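Local coordinates for structural polyprotein, VP2 (Israeli acute paralysis virus, PDB 5CDD) that is a capsid subunit cut from the structural polyprotein and probably builds the icosahedral virus shell together with its sister coat proteins, at residues I5-F8 and L9-P12; S48-L51 and P52-V55. All blocks are in the same frame, centred on the assembly; numbering follows the deposited sequence.

Contact 1 (I5-F8 and L9-P12); sequences IIQF and LQRP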
ATOM      1  N   ILE C   5     -34.720 -46.207  30.212  1.00 40.24           N
ATOM      2  CA  ILE C   5     -34.785 -46.980  28.977  1.00 38.27           C
ATOM      3  C   ILE C   5     -33.396 -47.076  28.359  1.00 38.43           C
ATOM      4  O   ILE C   5     -32.975 -48.142  27.912  1.00 39.66           O
ATOM      5  CB  ILE C   5     -35.724 -46.324  27.947  1.00 37.24           C
ATOM      6  CG1 ILE C   5     -37.165 -46.366  28.452  1.00 36.18           C
ATOM      7  CG2 ILE C   5     -35.605 -47.033  26.606  1.00 36.74           C
ATOM      8  CD1 ILE C   5     -38.167 -45.761  27.494  1.00 35.95           C
ATOM      9  N   ILE C   6     -32.694 -45.950  28.333  1.00 37.97           N
ATOM     10  CA  ILE C   6     -31.350 -45.903  27.777  1.00 37.12           C
ATOM     11  C   ILE C   6     -30.417 -46.789  28.594  1.00 37.52           C
ATOM     12  O   ILE C   6     -29.522 -47.431  28.047  1.00 38.71           O
ATOM     13  CB  ILE C   6     -30.815 -44.452  27.746  1.00 35.91           C
ATOM     14  CG1 ILE C   6     -31.643 -43.629  26.753  1.00 34.25           C
ATOM     15  CG2 ILE C   6     -29.345 -44.438  27.351  1.00 35.30           C
ATOM     16  CD1 ILE C   6     -31.227 -42.183  26.645  1.00 33.56           C
ATOM     17  N   GLN C   7     -30.634 -46.827  29.904  1.00 37.66           N
ATOM     18  CA  GLN C   7     -29.819 -47.659  30.779  1.00 38.33           C
ATOM     19  C   GLN C   7     -30.037 -49.129  30.443  1.00 37.81           C
ATOM     20  O   GLN C   7     -29.098 -49.926  30.448  1.00 37.90           O
ATOM     21  CB  GLN C   7     -30.185 -47.414  32.243  1.00 40.32           C
ATOM     22  CG  GLN C   7     -29.580 -46.160  32.836  1.00 44.40           C
ATOM     23  CD  GLN C   7     -28.069 -46.130  32.698  1.00 47.67           C
ATOM     24  OE1 GLN C   7     -27.535 -45.732  31.661  1.00 47.91           O
ATOM     25  NE2 GLN C   7     -27.371 -46.570  33.739  1.00 49.97           N
ATOM     26  N   PHE C   8     -31.286 -49.478  30.149  1.00 37.82           N
ATOM     27  CA  PHE C   8     -31.652 -50.847  29.810  1.00 37.99           C
ATOM     28  C   PHE C   8     -31.059 -51.256  28.467  1.00 37.86           C
ATOM     29  O   PHE C   8     -30.728 -52.422  28.254  1.00 39.50           O
ATOM     30  CB  PHE C   8     -33.180 -50.976  29.780  1.00 37.97           C
ATOM     31  CG  PHE C   8     -33.674 -52.361  29.460  1.00 38.51           C
ATOM     32  CD1 PHE C   8     -33.782 -52.795  28.141  1.00 39.24           C
ATOM     33  CD2 PHE C   8     -34.034 -53.232  30.482  1.00 37.98           C
ATOM     34  CE1 PHE C   8     -34.243 -54.078  27.847  1.00 38.98           C
ATOM     35  CE2 PHE C   8     -34.494 -54.513  30.197  1.00 38.19           C
ATOM     36  CZ  PHE C   8     -34.599 -54.936  28.878  1.00 37.87           C
ATOM     37  N   LEU C   9     -30.923 -50.292  27.563  1.00 36.84           N
ATOM     38  CA  LEU C   9     -30.369 -50.561  26.244  1.00 35.49           C
ATOM     39  C   LEU C   9     -28.859 -50.763  26.311  1.00 35.82           C
ATOM     40  O   LEU C   9     -28.258 -51.297  25.378  1.00 36.70           O
ATOM     41  CB  LEU C   9     -30.695 -49.415  25.288  1.00 33.71           C
ATOM     42  CG  LEU C   9     -32.179 -49.173  25.000  1.00 32.78           C
ATOM     43  CD1 LEU C   9     -32.325 -47.990  24.062  1.00 32.01           C
ATOM     44  CD2 LEU C   9     -32.800 -50.418  24.387  1.00 32.26           C
ATOM     45  N   GLN C  10     -28.249 -50.339  27.414  1.00 35.87           N
ATOM     46  CA  GLN C  10     -26.809 -50.483  27.583  1.00 36.38           C
ATOM     47  C   GLN C  10     -26.462 -51.776  28.308  1.00 36.72           C
ATOM     48  O   GLN C  10     -25.291 -52.055  28.567  1.00 36.81           O
ATOM     49  CB  GLN C  10     -26.244 -49.294  28.357  1.00 37.28           C
ATOM     50  CG  GLN C  10     -26.570 -47.950  27.736  1.00 40.05           C
ATOM     51  CD  GLN C  10     -25.794 -46.819  28.370  1.00 41.78           C
ATOM     52  OE1 GLN C  10     -25.816 -46.642  29.587  1.00 43.08           O
ATOM     53  NE2 GLN C  10     -25.101 -46.040  27.545  1.00 44.85           N
ATOM     54  N   ARG C  11     -27.484 -52.561  28.634  1.00 38.09           N
ATOM     55  CA  ARG C  11     -27.285 -53.833  29.317  1.00 37.85           C
ATOM     56  C   ARG C  11     -26.792 -54.886  28.335  1.00 37.27           C
ATOM     57  O   ARG C  11     -27.445 -55.160  27.326  1.00 38.08           O
ATOM     58  CB  ARG C  11     -28.593 -54.318  29.945  1.00 39.41           C
ATOM     59  CG  ARG C  11     -29.099 -53.474  31.087  1.00 42.82           C
ATOM     60  CD  ARG C  11     -30.386 -54.064  31.624  1.00 46.87           C
ATOM     61  NE  ARG C  11     -30.872 -53.361  32.806  1.00 51.42           N
ATOM     62  CZ  ARG C  11     -31.964 -53.708  33.479  1.00 53.07           C
ATOM     63  NH1 ARG C  11     -32.684 -54.751  33.085  1.00 53.35           N
ATOM     64  NH2 ARG C  11     -32.331 -53.015  34.548  1.00 54.19           N
ATOM     65  N   PRO C  12     -25.624 -55.487  28.613  1.00 36.61           N
ATOM     66  CA  PRO C  12     -25.076 -56.517  27.725  1.00 37.08           C
ATOM     67  C   PRO C  12     -26.008 -57.722  27.660  1.00 38.51           C
ATOM     68  O   PRO C  12     -26.575 -58.118  28.674  1.00 39.35           O
ATOM     69  CB  PRO C  12     -23.744 -56.868  28.388  1.00 35.27           C
ATOM     70  CG  PRO C  12     -23.345 -55.595  29.061  1.00 33.92           C
ATOM     71  CD  PRO C  12     -24.654 -55.145  29.669  1.00 34.95           C
TER
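Leu-9 turns back on Ile-5 where helix 2-9 runs into the loop leading to strand 13-18, and this is the compact part of the contact. Leu-9 N donates a hydrogen bond to Ile-5 O (3.0 Å), the i to i+4 bond of the last helical turn. Leu-9 is buried: its CG lies 3.2 Å from Ile-5 O, and strand 188-193 covers this flank, with Ile-5 on Leu-190 and Leu-9 on Ile-188. The side chains themselves meet more distantly, Ile-5 CG2 lying 4.3 Å from Leu-9 CD1.

Beyond this bond the pattern at the helix end is mixed. Ile-6 O is shared by two weak bonds, one from Leu-9 N and one from Gln-10 N. Bonds of i to i+3 spacing then take over: Gln-10 N reaches Gln-7 O at 3.2 Å, and Arg-11 N reaches Phe-8 O at 3.3 Å.

The solvent side belongs to Arg-11, which is exposed where Leu-9 is buried. With CG anti to the backbone N (chi1 -179°), the Phe-8 ring lies beside its own carbonyl carbon, on the side where the chain goes on to Arg-11, and there CD2 meets the guanidinium. Arg-11, extended from CG to NE, crosses the ring at a slant; Phe-8 CD2 sits over one face of the guanidinium, 3.3 Å from Arg-11 NH1, and the two planes are 42° apart, far from a parallel stack. Phe-8 also receives Lys-64 in a cation-pi contact. Elsewhere, Gln-10 packs on Ile-188, and its NE2 makes a weak hydrogen bond to Glu-9 of a neighbouring subunit.

Such a passage from i+4 to i+3 bonding is characteristic of the C-terminal end of a helix, here the N-terminal helix that leads into the first strand of a viral jelly roll.

Contact 2 (S48-L51 and P52-V55); sequences SWTL and PSTV
Between Thr-50 and Thr-54 the backbone turns from strand to helix through a cis peptide bond, which brings the CA atoms of Leu-51 and Pro-52 to 2.9 Å. This is a cis-proline turn in a picornavirus-like jelly roll, joining edge strand 47-51 of the four-stranded sheet to the short helix 53-57.

Thr-50 O is the hub of the turn, for it accepts two bonds from one residue. Thr-54 N approaches at 3.1 Å in the carbonyl plane, with a C=O...N angle of 156°. Thr-54 OG1 is beside its own backbone N (chi1 -67°), so the hydroxyl can reach the same oxygen from above the carbonyl plane. That torsion also sets the methyl anti to the backbone N, where Thr-54 CG2 meets Trp-49 CD1 at 3.9 Å.

Leu-51 closes the inner side: its CD2 branch touches Thr-54 CB at 3.9 Å and passes Val-55 CG1 at 4.4 Å. Trp-49 and Leu-51 continue into the interior against Met-183 of strand 179-186, in the facing sheet. On the other side, Thr-50 OG1 bonds to Gln-156 NE2, and Ser-53 OG has its main partner in Asp-153 OD2. The Thr-50 methyl sits among the hydroxyls of the turn, CG2 lying 3.7 Å from both Ser-53 OG and Thr-54 OG1.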
ATOM      1  N   SER C  48     -22.260 -63.919  11.145  1.00 42.14           N
ATOM      2  CA  SER C  48     -22.418 -62.509  10.807  1.00 40.94           C
ATOM      3  C   SER C  48     -23.659 -61.946  11.478  1.00 40.64           C
ATOM      4  O   SER C  48     -24.611 -62.674  11.760  1.00 41.11           O
ATOM      5  CB  SER C  48     -22.527 -62.325   9.294  1.00 40.31           C
ATOM      6  OG  SER C  48     -23.686 -62.958   8.786  1.00 43.81           O
ATOM      7  N   TRP C  49     -23.645 -60.643  11.726  1.00 40.54           N
ATOM      8  CA  TRP C  49     -24.764 -59.976  12.377  1.00 39.75           C
ATOM      9  C   TRP C  49     -25.095 -58.661  11.686  1.00 39.22           C
ATOM     10  O   TRP C  49     -24.204 -57.863  11.393  1.00 39.63           O
ATOM     11  CB  TRP C  49     -24.417 -59.701  13.840  1.00 39.93           C
ATOM     12  CG  TRP C  49     -24.101 -60.933  14.622  1.00 40.71           C
ATOM     13  CD1 TRP C  49     -24.990 -61.761  15.246  1.00 41.64           C
ATOM     14  CD2 TRP C  49     -22.804 -61.496  14.847  1.00 40.58           C
ATOM     15  NE1 TRP C  49     -24.328 -62.804  15.847  1.00 41.91           N
ATOM     16  CE2 TRP C  49     -22.984 -62.666  15.618  1.00 41.27           C
ATOM     17  CE3 TRP C  49     -21.505 -61.126  14.471  1.00 39.91           C
ATOM     18  CZ2 TRP C  49     -21.913 -63.471  16.022  1.00 40.85           C
ATOM     19  CZ3 TRP C  49     -20.439 -61.927  14.873  1.00 39.75           C
ATOM     20  CH2 TRP C  49     -20.652 -63.086  15.642  1.00 40.21           C
ATOM     21  N   THR C  50     -26.379 -58.446  11.420  1.00 38.22           N
ATOM     22  CA  THR C  50     -26.819 -57.211  10.793  1.00 37.59           C
ATOM     23  C   THR C  50     -27.252 -56.277  11.913  1.00 37.19           C
ATOM     24  O   THR C  50     -28.265 -56.492  12.577  1.00 37.62           O
ATOM     25  CB  THR C  50     -27.994 -57.436   9.819  1.00 37.50           C
ATOM     26  OG1 THR C  50     -28.448 -56.171   9.308  1.00 38.10           O
ATOM     27  CG2 THR C  50     -29.133 -58.163  10.512  1.00 36.99           C
ATOM     28  N   LEU C  51     -26.454 -55.240  12.129  1.00 36.69           N
ATOM     29  CA  LEU C  51     -26.729 -54.270  13.180  1.00 35.97           C
ATOM     30  C   LEU C  51     -27.404 -53.013  12.647  1.00 36.36           C
ATOM     31  O   LEU C  51     -27.276 -52.681  11.469  1.00 36.33           O
ATOM     32  CB  LEU C  51     -25.427 -53.914  13.884  1.00 35.57           C
ATOM     33  CG  LEU C  51     -24.733 -55.118  14.511  1.00 35.10           C
ATOM     34  CD1 LEU C  51     -23.309 -54.773  14.885  1.00 35.86           C
ATOM     35  CD2 LEU C  51     -25.509 -55.560  15.736  1.00 35.54           C
ATOM     36  N   PRO C  52     -28.106 -52.275  13.521  1.00 36.38           N
ATOM     37  CA  PRO C  52     -28.284 -52.560  14.948  1.00 36.76           C
ATOM     38  C   PRO C  52     -29.496 -53.419  15.306  1.00 36.94           C
ATOM     39  O   PRO C  52     -29.718 -53.707  16.480  1.00 37.51           O
ATOM     40  CB  PRO C  52     -28.388 -51.168  15.545  1.00 36.54           C
ATOM     41  CG  PRO C  52     -29.238 -50.466  14.516  1.00 35.41           C
ATOM     42  CD  PRO C  52     -28.578 -50.914  13.203  1.00 34.87           C
ATOM     43  N   SER C  53     -30.275 -53.826  14.308  1.00 36.42           N
ATOM     44  CA  SER C  53     -31.460 -54.631  14.571  1.00 36.79           C
ATOM     45  C   SER C  53     -31.183 -55.895  15.375  1.00 37.45           C
ATOM     46  O   SER C  53     -32.001 -56.295  16.199  1.00 38.64           O
ATOM     47  CB  SER C  53     -32.154 -55.013  13.261  1.00 36.72           C
ATOM     48  OG  SER C  53     -31.351 -55.891  12.487  1.00 36.50           O
ATOM     49  N   THR C  54     -30.039 -56.526  15.145  1.00 37.46           N
ATOM     50  CA  THR C  54     -29.701 -57.748  15.866  1.00 37.80           C
ATOM     51  C   THR C  54     -29.689 -57.563  17.378  1.00 38.71           C
ATOM     52  O   THR C  54     -30.184 -58.410  18.122  1.00 39.20           O
ATOM     53  CB  THR C  54     -28.317 -58.286  15.438  1.00 37.33           C
ATOM     54  OG1 THR C  54     -28.369 -58.721  14.074  1.00 37.47           O
ATOM     55  CG2 THR C  54     -27.903 -59.456  16.309  1.00 35.49           C
ATOM     56  N   VAL C  55     -29.113 -56.457  17.831  1.00 39.29           N
ATOM     57  CA  VAL C  55     -29.035 -56.186  19.261  1.00 40.03           C
ATOM     58  C   VAL C  55     -30.355 -55.614  19.781  1.00 40.61           C
ATOM     59  O   VAL C  55     -30.712 -55.811  20.944  1.00 41.00           O
ATOM     60  CB  VAL C  55     -27.877 -55.211  19.579  1.00 39.14           C
ATOM     61  CG1 VAL C  55     -28.117 -53.887  18.897  1.00 41.80           C
ATOM     62  CG2 VAL C  55     -27.739 -55.022  21.084  1.00 39.33           C
TER

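Overall arrangement
Contact 1 is a surface feature whose centre lies about 19 Å from the centre of the chain; contact 2 is partly buried, its centre about 7 Å from the same point. Their centres are 16 Å apart. Residues 5-12 leave a helix toward strand 13-18, residues 48-55 leave a strand for a helix. Shared elements connect them: Leu-185 of strand 179-186 (backbone bonds from Leu-9, packing from Val-55), Lys-61, which bonds Arg-11 O and touches Val-55, and strand 13-18, on which Trp-49 and Thr-54 pack. Backbone bonds dominate contact 1, with long polar side chains turned to neighbouring subunits; contact 2, touched by no other chain, combines a doubly bonded carbonyl with apolar packing between sheets.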